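Local coordinates for Thiol:disulfide interchange protein DsbA (Pseudomonas aeruginosa, PDB 4ZL8) that probably forms disulfide bonds in periplasmic proteins by passing its own redox-active disulfide on to them, at residues 25-30 with 55-60; 33-38 with 93-98; 65-70 with 148-153; 156-161 with 181-186. The protein carries 1 engineered substitution. One frame throughout, in Å; residues are numbered along the deposited sequence. Where two conformers were deposited one is given.

How the contacts relate
Contacts 1 and 4 lie on the thioredoxin sheet, on the same side of the chain's centre and about 9 Å apart between centres, where neighbouring strands 27-33 and 155-158 bring them together. Contact 2 sets the active-site loop against helix 87-99 of the inserted helical domain, centre to centre about 24 Å from contact 1 and 26 Å from contact 4. Contact 3 joins two loops beside it, about 15 Å away between centres. Along the chain, the segments of contact 2 alternate with those of contacts 1 and 3, whereas contact 4 comes last. Strand 27-33 thus runs from its N-terminal end, at contacts 1 and 4, to the active-site loop, where contact 2 holds Cys37 and contact 3 touches it.

Contact 1 of 4, residues 25-30 with 55-60; sequences GKIEVV and PADVHF
Ile27 and Val29 join strand 58-60 through backbone hydrogen bonds in parallel register. Ile27 N donates to Asp57 O at 2.8 Å, and the bonds from His59 N to Ile27 O and from Val29 N to His59 O are similar. They tie together the two strands of a beta-alpha-beta unit whose connecting helix is 38-52.

Apolar contacts form on the face carrying Ile27, Val29, Val58 and Phe60. The two methyls of Val29 divide the work: CG2 meets Val58 CG1 at 3.8 Å, while CG1 lies at the edge of the Phe60 ring, in its plane, 3.8 Å from CD1. Beta-branched residues suit this place, keeping their methyls close to an extended backbone. Helices 38-52 and 172-188 pack on this face.

On the other face Glu28 neighbours His59, and its OE2 bonds to Ser22 OG. Where the strands begin, Lys26 lies as an extended chain along the turn from Pro55 to Val58, and a water accepts from its NZ (2.8 Å) and donates to Ala56 O (2.8 Å). The Asp57 carboxylate turns instead to Arg187. Main-chain bonds thus fix the register between a polar face and an apolar one, with a water-bridged, charged margin.

Contact 2 of 4, residues 33-38 with 93-98; sequences FWYGCP and AVFEAI
Tyr35 and Phe95 bring the two backbones to 6.0 Å between CA atoms, where the type I turn from Trp34 to Cys37 passes helix 87-99. The turn leads into the thioredoxin-type CxxC motif at the start of helix 38-52: Cys37, bonded to Cys40 in a disulfide that is probably the redox-active one, is the N-cap of that helix. The contact therefore sets the active-site loop against helix 87-99, part of the helical domain inserted in the thioredoxin fold in DsbA.

Tyr35 carries most of it. With CG anti to its carbonyl carbon (chi1 -77°), its ring reaches the helix and is covered on both faces. Val94 CG1 sits over the middle of one face, 3.5 Å from the centroid, in a CH-pi contact; Phe33 CE2 lies over the other, nearer the rim. The ring edge points at the face of Phe95 in a T-shaped pair, centroids 5.5 Å apart and planes at 78°, with Tyr35 CD1 4.0 Å from Phe95 CE2. A tyrosine suits the place because its ring fills this apolar slot while the hydroxyl at the tip bonds to Glu87.

Phe95 also has its CZ 4.0 Å from Phe33 CD2, making a small aromatic cluster at the root of the loop. Nearer the turn, Ile98 uses two branches: CG2 comes to 4.0 Å from Gly36 CA, and CD1 to 3.7 Å from Tyr35 CB. Gly36 fits here since a CB would collide with the Trp34 indole. Tyr35 O, which accepts a hydrogen bond from His99 NE2, lies 3.3 Å from Phe95 CE1.

Contact 3 of 4, residues 65-70 with 148-153; sequences ALFGGI and YQVTGV
The loop leading into strand 155-158, which carries the cis-proline turn in proteins of the thioredoxin fold, is met at residues 150-153 by Ala65 and Phe67 of the loop before helix 70-84. Phe67, with CG anti to its carbonyl carbon (chi1 -71°), extends its ring tip first to the opposite backbone. CZ comes to 3.4 Å from Val150 O and 4.3 Å from Val150 CG1, while CE2 has Gly152 N at the ring edge, 3.8 Å away.

Ala65 CB lies over the centre of one face of this ring, 3.7 Å above its plane, and also touches Val153 CG1 at 3.6 Å. The short alanine methyl fits between the Phe67 ring and Val153 CG1. Val153 in turn puts CG2 against Cys37 SG, 3.7 Å away, linking this packing to the redox-active disulfide.

The contact is thus made by van der Waals packing, with the tip and edge of an aromatic ring against main-chain atoms. The Thr151 and Val153 amides are not used across it; each bonds to a glycerol, probably from the crystallisation liquor. For Val153, at the position just before the cis-proline in this family, that is consistent with a backbone able to hydrogen-bond a partner at the active site.

Contact 4 of 4, residues 156-161 with 181-186; sequences MVVNGK and YLIEKE
Val158 and Leu182 bring strand 156-158 to helix 172-188 with 6.9 Å between their CA atoms; beyond Val158 the chain reverses through Asn159 and Gly160, and the Lys161 N to Val158 O bond closes a type I' beta turn. Both turn residues have positive phi, conformations that asparagine and glycine tolerate well. The turn joins strands 155-158 and 162-165 into a hairpin.

At the strand, packing is apolar. Val158 CG1 rests 4.0 Å from Leu182 CB and 4.5 Å from Ile183 CG1, as expected where a helix covers a beta sheet.

At the turn, Glu186 takes over. Bent at chi2 (-59°), its carboxylate reaches the hairpin, and OE2 is gripped by two donors. Asn159 ND2 gives it a nearly straight bond (2.8 Å, 169°) to its anti lone pair, with the oxygen in the amide plane, although the amide and carboxylate planes are 63° apart. Lys161 NZ, at the end of an extended chain, reaches the syn lone pair at 2.7 Å in a salt bridge. Tyr162 OH bonds to OE1, and Asn159 OD1 accepts from Glu28 N on the neighbouring strand.

A buried carboxylate is thereby satisfied at both oxygens and probably held in its ionised form by the lysine, while the Asn159 amide ties the helix, through Glu186, to the hairpin turn and to Glu28 on strand 27-33.

Contact 1 of 4, residues 25-30 with 55-60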
loop_
_atom_site.group_PDB
_atom_site.type_symbol
_atom_site.label_atom_id
_atom_site.label_comp_id
_atom_site.label_asym_id
_atom_site.label_seq_id
_atom_site.Cartn_x
_atom_site.Cartn_y
_atom_site.Cartn_z
ATOM N N GLY A 25 -8.476 16.740 -0.293
ATOM C CA GLY A 25 -9.242 17.119 -1.456
ATOM C C GLY A 25 -9.557 15.976 -2.383
ATOM O O GLY A 25 -10.419 16.103 -3.247
ATOM N N LYS A 26 -8.839 14.868 -2.233
ATOM C CA LYS A 26 -9.144 13.652 -2.965
ATOM C C LYS A 26 -9.620 12.573 -2.036
ATOM O O LYS A 26 -9.247 12.530 -0.861
ATOM C CB LYS A 26 -7.934 13.156 -3.741
ATOM C CG LYS A 26 -7.546 14.110 -4.856
ATOM C CD LYS A 26 -6.531 13.523 -5.812
ATOM C CE LYS A 26 -6.336 14.457 -6.991
ATOM N NZ LYS A 26 -5.330 13.904 -7.935
ATOM N N ILE A 27 -10.454 11.695 -2.576
ATOM C CA ILE A 27 -10.926 10.552 -1.834
ATOM C C ILE A 27 -9.821 9.512 -1.823
ATOM O O ILE A 27 -9.427 9.000 -2.871
ATOM C CB ILE A 27 -12.200 9.976 -2.448
ATOM C CG1 ILE A 27 -13.294 11.047 -2.492
ATOM C CG2 ILE A 27 -12.640 8.738 -1.680
ATOM C CD1 ILE A 27 -14.440 10.700 -3.412
ATOM N N GLU A 28 -9.277 9.253 -0.645
ATOM C CA GLU A 28 -8.143 8.345 -0.542
ATOM C C GLU A 28 -8.555 6.869 -0.588
ATOM O O GLU A 28 -9.565 6.484 -0.016
ATOM C CB GLU A 28 -7.404 8.622 0.765
ATOM C CG GLU A 28 -5.967 8.116 0.765
ATOM C CD GLU A 28 -5.288 8.250 2.121
ATOM O OE1 GLU A 28 -5.942 7.961 3.143
ATOM O OE2 GLU A 28 -4.115 8.677 2.139
ATOM N N VAL A 29 -7.730 6.067 -1.255
ATOM C CA VAL A 29 -7.841 4.615 -1.160
ATOM C C VAL A 29 -6.462 4.078 -0.833
ATOM O O VAL A 29 -5.535 4.258 -1.618
ATOM C CB VAL A 29 -8.315 3.984 -2.469
ATOM C CG1 VAL A 29 -8.388 2.470 -2.328
ATOM C CG2 VAL A 29 -9.674 4.557 -2.885
ATOM N N VAL A 30 -6.317 3.467 0.338
ATOM C CA VAL A 30 -5.044 2.892 0.770
ATOM C C VAL A 30 -5.116 1.374 0.760
ATOM O O VAL A 30 -6.055 0.798 1.306
ATOM C CB VAL A 30 -4.729 3.338 2.207
ATOM C CG1 VAL A 30 -3.437 2.677 2.694
ATOM C CG2 VAL A 30 -4.613 4.850 2.307
ATOM N N PRO A 55 -11.054 7.544 -11.047
ATOM C CA PRO A 55 -11.286 8.896 -11.562
ATOM C C PRO A 55 -10.407 9.940 -10.878
ATOM O O PRO A 55 -9.660 9.645 -9.959
ATOM C CB PRO A 55 -12.769 9.140 -11.252
ATOM C CG PRO A 55 -13.045 8.290 -10.101
ATOM C CD PRO A 55 -12.198 7.064 -10.252
ATOM N N ALA A 56 -10.528 11.165 -11.357
ATOM C CA ALA A 56 -9.569 12.220 -11.054
ATOM C C ALA A 56 -9.652 12.698 -9.613
ATOM O O ALA A 56 -8.706 13.323 -9.136
ATOM C CB ALA A 56 -9.739 13.380 -11.989
ATOM N N ASP A 57 -10.741 12.408 -8.902
ATOM C CA ASP A 57 -10.871 12.846 -7.519
ATOM C C ASP A 57 -10.521 11.763 -6.519
ATOM O O ASP A 57 -10.763 11.935 -5.333
ATOM C CB ASP A 57 -12.278 13.395 -7.224
ATOM C CG ASP A 57 -13.389 12.360 -7.417
ATOM O OD1 ASP A 57 -13.158 11.345 -8.097
ATOM O OD2 ASP A 57 -14.516 12.607 -6.922
ATOM N N VAL A 58 -9.943 10.655 -6.989
ATOM C CA VAL A 58 -9.533 9.573 -6.106
ATOM C C VAL A 58 -8.004 9.497 -6.115
ATOM O O VAL A 58 -7.375 9.632 -7.149
ATOM C CB VAL A 58 -10.135 8.248 -6.580
ATOM C CG1 VAL A 58 -9.607 7.087 -5.758
ATOM C CG2 VAL A 58 -11.655 8.318 -6.514
ATOM N N HIS A 59 -7.425 9.277 -4.940
ATOM C CA HIS A 59 -5.979 9.084 -4.798
ATOM C C HIS A 59 -5.696 7.712 -4.195
ATOM O O HIS A 59 -5.944 7.479 -3.014
ATOM C CB HIS A 59 -5.422 10.182 -3.897
ATOM C CG HIS A 59 -3.983 10.030 -3.533
ATOM N ND1 HIS A 59 -2.982 9.858 -4.465
ATOM C CD2 HIS A 59 -3.375 10.087 -2.330
ATOM C CE1 HIS A 59 -1.818 9.773 -3.842
ATOM N NE2 HIS A 59 -2.029 9.924 -2.548
ATOM N N PHE A 60 -5.212 6.807 -5.034
ATOM C CA PHE A 60 -4.856 5.465 -4.612
ATOM C C PHE A 60 -3.402 5.447 -4.189
ATOM O O PHE A 60 -2.523 5.939 -4.902
ATOM C CB PHE A 60 -5.058 4.469 -5.752
ATOM C CG PHE A 60 -4.579 3.089 -5.422
ATOM C CD1 PHE A 60 -5.330 2.255 -4.636
ATOM C CD2 PHE A 60 -3.359 2.654 -5.886
ATOM C CE1 PHE A 60 -4.864 0.985 -4.316
ATOM C CE2 PHE A 60 -2.890 1.403 -5.570
ATOM C CZ PHE A 60 -3.631 0.584 -4.789
HETATM O O HOH W 1 -6.499 14.415 -10.481
#

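Contact 2 of 4, residues 33-38 with 93-98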
loop_
_atom_site.group_PDB
_atom_site.type_symbol
_atom_site.label_atom_id
_atom_site.label_comp_id
_atom_site.label_asym_id
_atom_site.label_seq_id
_atom_site.Cartn_x
_atom_site.Cartn_y
_atom_site.Cartn_z
ATOM N N PHE A 33 -0.012 -3.237 2.642
ATOM C CA PHE A 33 0.517 -4.453 2.028
ATOM C C PHE A 33 1.929 -4.708 2.551
ATOM O O PHE A 33 2.530 -3.881 3.215
ATOM C CB PHE A 33 0.538 -4.315 0.494
ATOM C CG PHE A 33 1.737 -3.602 -0.011
ATOM C CD1 PHE A 33 1.915 -2.250 0.243
ATOM C CD2 PHE A 33 2.704 -4.267 -0.737
ATOM C CE1 PHE A 33 3.043 -1.608 -0.189
ATOM C CE2 PHE A 33 3.836 -3.615 -1.163
ATOM C CZ PHE A 33 3.989 -2.290 -0.909
ATOM N N TRP A 34 2.455 -5.877 2.217
ATOM C CA TRP A 34 3.865 -6.186 2.349
ATOM C C TRP A 34 4.249 -6.903 1.057
ATOM O O TRP A 34 3.550 -7.806 0.607
ATOM C CB TRP A 34 4.106 -7.060 3.600
ATOM C CG TRP A 34 5.419 -7.768 3.680
ATOM C CD1 TRP A 34 6.654 -7.271 3.370
ATOM C CD2 TRP A 34 5.618 -9.134 4.077
ATOM N NE1 TRP A 34 7.605 -8.245 3.558
ATOM C CE2 TRP A 34 6.996 -9.395 3.985
ATOM C CE3 TRP A 34 4.767 -10.152 4.513
ATOM C CZ2 TRP A 34 7.544 -10.628 4.300
ATOM C CZ3 TRP A 34 5.318 -11.396 4.821
ATOM C CH2 TRP A 34 6.690 -11.615 4.714
ATOM N N TYR A 35 5.377 -6.538 0.474
ATOM C CA TYR A 35 5.839 -7.202 -0.743
ATOM C C TYR A 35 5.951 -8.722 -0.604
ATOM O O TYR A 35 5.770 -9.438 -1.593
ATOM C CB TYR A 35 7.198 -6.680 -1.170
ATOM C CG TYR A 35 7.274 -5.337 -1.866
ATOM C CD1 TYR A 35 6.578 -5.073 -3.041
ATOM C CD2 TYR A 35 8.164 -4.376 -1.426
ATOM C CE1 TYR A 35 6.720 -3.867 -3.703
ATOM C CE2 TYR A 35 8.315 -3.178 -2.072
ATOM C CZ TYR A 35 7.615 -2.927 -3.219
ATOM O OH TYR A 35 7.833 -1.715 -3.829
ATOM N N GLY A 36 6.276 -9.222 0.588
ATOM C CA GLY A 36 6.469 -10.643 0.802
ATOM C C GLY A 36 5.204 -11.428 1.135
ATOM O O GLY A 36 5.269 -12.631 1.324
ATOM N N CYS A 37 4.071 -10.734 1.201
ATOM C CA CYS A 37 2.801 -11.303 1.610
ATOM C C CYS A 37 2.171 -12.046 0.431
ATOM O O CYS A 37 1.854 -11.441 -0.580
ATOM C CB CYS A 37 1.927 -10.156 2.144
ATOM S SG CYS A 37 0.140 -10.287 2.021
ATOM N N PRO A 38 2.000 -13.378 0.551
ATOM C CA PRO A 38 1.482 -14.097 -0.624
ATOM C C PRO A 38 0.041 -13.711 -1.022
ATOM O O PRO A 38 -0.254 -13.724 -2.217
ATOM C CB PRO A 38 1.566 -15.572 -0.225
ATOM C CG PRO A 38 2.243 -15.632 1.032
ATOM C CD PRO A 38 2.447 -14.284 1.612
ATOM N N ALA A 93 8.008 -6.110 -10.882
ATOM C CA ALA A 93 9.272 -6.838 -10.825
ATOM C C ALA A 93 9.682 -7.203 -9.400
ATOM O O ALA A 93 10.249 -8.278 -9.185
ATOM C CB ALA A 93 10.380 -6.030 -11.508
ATOM N N VAL A 94 9.409 -6.327 -8.443
ATOM C CA VAL A 94 9.758 -6.619 -7.057
ATOM C C VAL A 94 8.898 -7.769 -6.557
ATOM O O VAL A 94 9.409 -8.726 -5.988
ATOM C CB VAL A 94 9.614 -5.379 -6.152
ATOM C CG1 VAL A 94 9.750 -5.753 -4.685
ATOM C CG2 VAL A 94 10.650 -4.317 -6.525
ATOM N N PHE A 95 7.597 -7.706 -6.799
ATOM C CA PHE A 95 6.725 -8.814 -6.442
ATOM C C PHE A 95 7.187 -10.112 -7.107
ATOM O O PHE A 95 7.182 -11.181 -6.466
ATOM C CB PHE A 95 5.270 -8.521 -6.824
ATOM C CG PHE A 95 4.431 -7.959 -5.701
ATOM C CD1 PHE A 95 4.142 -8.727 -4.583
ATOM C CD2 PHE A 95 3.901 -6.678 -5.775
ATOM C CE1 PHE A 95 3.364 -8.241 -3.562
ATOM C CE2 PHE A 95 3.119 -6.191 -4.745
ATOM C CZ PHE A 95 2.843 -6.966 -3.653
ATOM N N GLU A 96 7.547 -10.062 -8.386
ATOM C CA GLU A 96 7.918 -11.275 -9.095
ATOM C C GLU A 96 9.250 -11.825 -8.553
ATOM O O GLU A 96 9.417 -13.047 -8.423
ATOM C CB GLU A 96 7.985 -11.028 -10.611
ATOM C CG GLU A 96 7.784 -12.282 -11.450
ATOM C CD GLU A 96 6.324 -12.781 -11.509
ATOM O OE1 GLU A 96 5.419 -12.242 -10.811
ATOM O OE2 GLU A 96 6.081 -13.740 -12.269
ATOM N N ALA A 97 10.179 -10.934 -8.227
ATOM C CA ALA A 97 11.478 -11.374 -7.691
ATOM C C ALA A 97 11.287 -12.177 -6.397
ATOM O O ALA A 97 11.885 -13.226 -6.197
ATOM C CB ALA A 97 12.370 -10.185 -7.433
ATOM N N ILE A 98 10.434 -11.658 -5.534
ATOM C CA ILE A 98 10.230 -12.256 -4.219
ATOM C C ILE A 98 9.430 -13.543 -4.304
ATOM O O ILE A 98 9.776 -14.520 -3.667
ATOM C CB ILE A 98 9.564 -11.248 -3.293
ATOM C CG1 ILE A 98 10.563 -10.147 -2.940
ATOM C CG2 ILE A 98 9.032 -11.915 -2.020
ATOM C CD1 ILE A 98 9.964 -8.911 -2.267
#

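Contact 3 of 4, residues 65-70 with 148-153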
loop_
_atom_site.group_PDB
_atom_site.type_symbol
_atom_site.label_atom_id
_atom_site.label_comp_id
_atom_site.label_asym_id
_atom_site.label_seq_id
_atom_site.Cartn_x
_atom_site.Cartn_y
_atom_site.Cartn_z
ATOM N N ALA A 65 3.022 -2.112 5.465
ATOM C CA ALA A 65 2.775 -2.442 6.861
ATOM C C ALA A 65 4.129 -2.740 7.487
ATOM O O ALA A 65 4.841 -3.662 7.072
ATOM C CB ALA A 65 1.842 -3.628 6.972
ATOM N N LEU A 66 4.509 -1.908 8.451
ATOM C CA LEU A 66 5.818 -1.993 9.084
ATOM C C LEU A 66 5.665 -2.721 10.413
ATOM O O LEU A 66 5.751 -2.114 11.494
ATOM C CB LEU A 66 6.413 -0.594 9.269
ATOM C CG LEU A 66 6.488 0.216 7.979
ATOM C CD1 LEU A 66 6.960 1.629 8.292
ATOM C CD2 LEU A 66 7.392 -0.435 6.948
ATOM N N PHE A 67 5.459 -4.026 10.313
ATOM C CA PHE A 67 5.092 -4.862 11.454
ATOM C C PHE A 67 6.296 -5.627 11.992
ATOM O O PHE A 67 6.145 -6.647 12.675
ATOM C CB PHE A 67 3.980 -5.829 11.053
ATOM C CG PHE A 67 2.652 -5.160 10.828
ATOM C CD1 PHE A 67 2.511 -3.791 11.021
ATOM C CD2 PHE A 67 1.545 -5.889 10.429
ATOM C CE1 PHE A 67 1.302 -3.166 10.823
ATOM C CE2 PHE A 67 0.328 -5.258 10.229
ATOM C CZ PHE A 67 0.209 -3.903 10.427
ATOM N N GLY A 68 7.484 -5.143 11.673
ATOM C CA GLY A 68 8.707 -5.711 12.207
ATOM C C GLY A 68 9.536 -6.529 11.234
ATOM O O GLY A 68 9.046 -7.076 10.256
ATOM N N GLY A 69 10.826 -6.631 11.531
ATOM C CA GLY A 69 11.719 -7.510 10.788
ATOM C C GLY A 69 11.726 -7.251 9.302
ATOM O O GLY A 69 11.837 -6.114 8.853
ATOM N N ILE A 70 11.576 -8.306 8.515
ATOM C CA ILE A 70 11.639 -8.199 7.086
ATOM C C ILE A 70 10.515 -7.314 6.522
ATOM O O ILE A 70 10.655 -6.738 5.439
ATOM C CB ILE A 70 11.620 -9.612 6.434
ATOM C CG1 ILE A 70 11.950 -9.527 4.950
ATOM C CG2 ILE A 70 10.283 -10.300 6.638
ATOM C CD1 ILE A 70 13.351 -9.066 4.677
ATOM N N TYR A 148 -5.104 3.317 11.793
ATOM C CA TYR A 148 -6.099 2.509 11.095
ATOM C C TYR A 148 -6.446 1.245 11.882
ATOM O O TYR A 148 -7.402 0.548 11.514
ATOM C CB TYR A 148 -5.588 2.087 9.715
ATOM C CG TYR A 148 -5.255 3.178 8.729
ATOM C CD1 TYR A 148 -5.993 4.341 8.625
ATOM C CD2 TYR A 148 -4.174 3.021 7.872
ATOM C CE1 TYR A 148 -5.649 5.330 7.706
ATOM C CE2 TYR A 148 -3.839 3.989 6.958
ATOM C CZ TYR A 148 -4.586 5.137 6.871
ATOM O OH TYR A 148 -4.233 6.098 5.956
ATOM N N GLN A 149 -5.658 0.966 12.925
ATOM C CA GLN A 149 -5.776 -0.260 13.730
ATOM C C GLN A 149 -5.756 -1.512 12.850
ATOM O O GLN A 149 -6.545 -2.450 13.010
ATOM C CB GLN A 149 -7.015 -0.191 14.599
ATOM C CG GLN A 149 -6.911 0.916 15.654
ATOM C CD GLN A 149 -8.181 1.069 16.469
ATOM O OE1 GLN A 149 -9.145 1.660 16.010
ATOM N NE2 GLN A 149 -8.195 0.499 17.654
ATOM N N VAL A 150 -4.816 -1.529 11.920
ATOM C CA VAL A 150 -4.685 -2.627 10.991
ATOM C C VAL A 150 -3.753 -3.658 11.603
ATOM O O VAL A 150 -2.711 -3.294 12.141
ATOM C CB VAL A 150 -4.116 -2.104 9.672
ATOM C CG1 VAL A 150 -3.660 -3.249 8.775
ATOM C CG2 VAL A 150 -5.153 -1.263 8.955
ATOM N N THR A 151 -4.129 -4.935 11.518
ATOM C CA THR A 151 -3.336 -5.993 12.148
ATOM C C THR A 151 -2.940 -7.088 11.170
ATOM O O THR A 151 -2.459 -8.154 11.573
ATOM C CB THR A 151 -4.054 -6.627 13.359
ATOM O OG1 THR A 151 -5.339 -7.103 12.967
ATOM C CG2 THR A 151 -4.202 -5.607 14.495
ATOM N N GLY A 152 -3.130 -6.839 9.893
ATOM C CA GLY A 152 -2.645 -7.735 8.870
ATOM C C GLY A 152 -2.927 -7.161 7.505
ATOM O O GLY A 152 -3.549 -6.087 7.375
ATOM N N VAL A 153 -2.466 -7.869 6.482
ATOM C CA VAL A 153 -2.515 -7.401 5.105
ATOM C C VAL A 153 -2.926 -8.552 4.187
ATOM O O VAL A 153 -2.781 -9.725 4.576
ATOM C CB VAL A 153 -1.152 -6.827 4.667
ATOM C CG1 VAL A 153 -0.842 -5.553 5.458
ATOM C CG2 VAL A 153 -0.034 -7.833 4.813
#

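Contact 4 of 4, residues 156-161 with 181-186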
loop_
_atom_site.group_PDB
_atom_site.type_symbol
_atom_site.label_atom_id
_atom_site.label_comp_id
_atom_site.label_asym_id
_atom_site.label_seq_id
_atom_site.Cartn_x
_atom_site.Cartn_y
_atom_site.Cartn_z
ATOM N N MET A 156 -7.639 -2.733 3.136
ATOM C CA MET A 156 -7.994 -1.490 2.464
ATOM C C MET A 156 -8.543 -0.490 3.478
ATOM O O MET A 156 -9.257 -0.859 4.417
ATOM C CB MET A 156 -9.106 -1.744 1.453
ATOM C CG MET A 156 -8.818 -2.814 0.425
ATOM S SD MET A 156 -7.356 -2.485 -0.580
ATOM C CE MET A 156 -7.747 -0.927 -1.311
ATOM N N VAL A 157 -8.210 0.785 3.264
ATOM C CA VAL A 157 -8.832 1.879 4.005
ATOM C C VAL A 157 -9.246 2.956 3.017
ATOM O O VAL A 157 -8.431 3.439 2.227
ATOM C CB VAL A 157 -7.919 2.496 5.110
ATOM C CG1 VAL A 157 -8.659 3.607 5.844
ATOM C CG2 VAL A 157 -7.442 1.429 6.081
ATOM N N VAL A 158 -10.527 3.307 3.053
ATOM C CA VAL A 158 -11.055 4.368 2.205
ATOM C C VAL A 158 -11.299 5.641 2.992
ATOM O O VAL A 158 -11.974 5.630 4.046
ATOM C CB VAL A 158 -12.330 3.923 1.470
ATOM C CG1 VAL A 158 -13.008 5.074 0.761
ATOM C CG2 VAL A 158 -11.978 2.850 0.451
ATOM N N ASN A 159 -10.716 6.716 2.460
ATOM C CA ASN A 159 -10.819 8.086 2.956
ATOM C C ASN A 159 -10.553 8.255 4.447
ATOM O O ASN A 159 -11.118 9.120 5.109
ATOM C CB ASN A 159 -12.156 8.729 2.572
ATOM C CG ASN A 159 -11.984 10.122 2.043
ATOM O OD1 ASN A 159 -10.909 10.485 1.565
ATOM N ND2 ASN A 159 -13.040 10.923 2.145
ATOM N N GLY A 160 -9.640 7.439 4.959
ATOM C CA GLY A 160 -9.247 7.514 6.358
ATOM C C GLY A 160 -10.343 7.078 7.318
ATOM O O GLY A 160 -10.241 7.293 8.516
ATOM N N LYS A 161 -11.392 6.460 6.774
ATOM C CA LYS A 161 -12.642 6.271 7.507
ATOM C C LYS A 161 -13.147 4.831 7.544
ATOM O O LYS A 161 -13.846 4.474 8.491
ATOM C CB LYS A 161 -13.756 7.142 6.874
ATOM C CG LYS A 161 -13.649 8.617 7.183
ATOM C CD LYS A 161 -14.738 9.400 6.458
ATOM C CE LYS A 161 -14.396 10.877 6.392
ATOM N NZ LYS A 161 -15.286 11.650 5.488
ATOM N N TYR A 181 -18.156 1.473 -3.839
ATOM C CA TYR A 181 -19.320 1.912 -3.072
ATOM C C TYR A 181 -18.941 2.992 -2.062
ATOM O O TYR A 181 -19.609 4.024 -1.949
ATOM C CB TYR A 181 -19.921 0.694 -2.381
ATOM C CG TYR A 181 -21.021 0.939 -1.393
ATOM C CD1 TYR A 181 -22.357 0.886 -1.778
ATOM C CD2 TYR A 181 -20.726 1.159 -0.056
ATOM C CE1 TYR A 181 -23.365 1.060 -0.853
ATOM C CE2 TYR A 181 -21.714 1.334 0.872
ATOM C CZ TYR A 181 -23.029 1.283 0.481
ATOM O OH TYR A 181 -24.020 1.440 1.426
ATOM N N LEU A 182 -17.851 2.766 -1.336
ATOM C CA LEU A 182 -17.422 3.706 -0.308
ATOM C C LEU A 182 -16.868 4.991 -0.913
ATOM O O LEU A 182 -17.039 6.087 -0.363
ATOM C CB LEU A 182 -16.427 3.035 0.644
ATOM C CG LEU A 182 -17.085 1.915 1.444
ATOM C CD1 LEU A 182 -15.972 1.099 2.139
ATOM C CD2 LEU A 182 -18.104 2.399 2.444
ATOM N N ILE A 183 -16.228 4.880 -2.064
ATOM C CA ILE A 183 -15.812 6.063 -2.805
ATOM C C ILE A 183 -17.034 6.904 -3.182
ATOM O O ILE A 183 -17.035 8.129 -2.974
ATOM C CB ILE A 183 -14.994 5.706 -4.063
ATOM C CG1 ILE A 183 -13.617 5.136 -3.676
ATOM C CG2 ILE A 183 -14.825 6.915 -4.957
ATOM C CD1 ILE A 183 -12.953 4.405 -4.793
ATOM N N GLU A 184 -18.089 6.285 -3.703
ATOM C CA GLU A 184 -19.307 7.029 -4.011
ATOM C C GLU A 184 -19.922 7.669 -2.763
ATOM O O GLU A 184 -20.424 8.781 -2.815
ATOM C CB GLU A 184 -20.339 6.133 -4.703
ATOM C CG GLU A 184 -19.922 5.643 -6.097
ATOM C CD GLU A 184 -19.873 6.705 -7.161
ATOM O OE1 GLU A 184 -20.313 7.860 -6.953
ATOM O OE2 GLU A 184 -19.363 6.377 -8.250
ATOM N N LYS A 185 -19.870 6.968 -1.646
ATOM C CA LYS A 185 -20.397 7.487 -0.388
ATOM C C LYS A 185 -19.681 8.798 -0.048
ATOM O O LYS A 185 -20.316 9.803 0.314
ATOM C CB LYS A 185 -20.204 6.438 0.710
ATOM C CG LYS A 185 -20.732 6.855 2.071
ATOM C CD LYS A 185 -20.601 5.712 3.073
ATOM C CE LYS A 185 -21.063 6.079 4.485
ATOM N NZ LYS A 185 -22.539 6.205 4.609
ATOM N N GLU A 186 -18.360 8.779 -0.178
ATOM C CA GLU A 186 -17.578 9.939 0.177
ATOM C C GLU A 186 -17.752 11.060 -0.856
ATOM O O GLU A 186 -17.742 12.236 -0.492
ATOM C CB GLU A 186 -16.115 9.547 0.334
ATOM C CG GLU A 186 -15.838 8.674 1.539
ATOM C CD GLU A 186 -16.241 9.362 2.801
ATOM O OE1 GLU A 186 -17.299 9.036 3.359
ATOM O OE2 GLU A 186 -15.518 10.289 3.204
#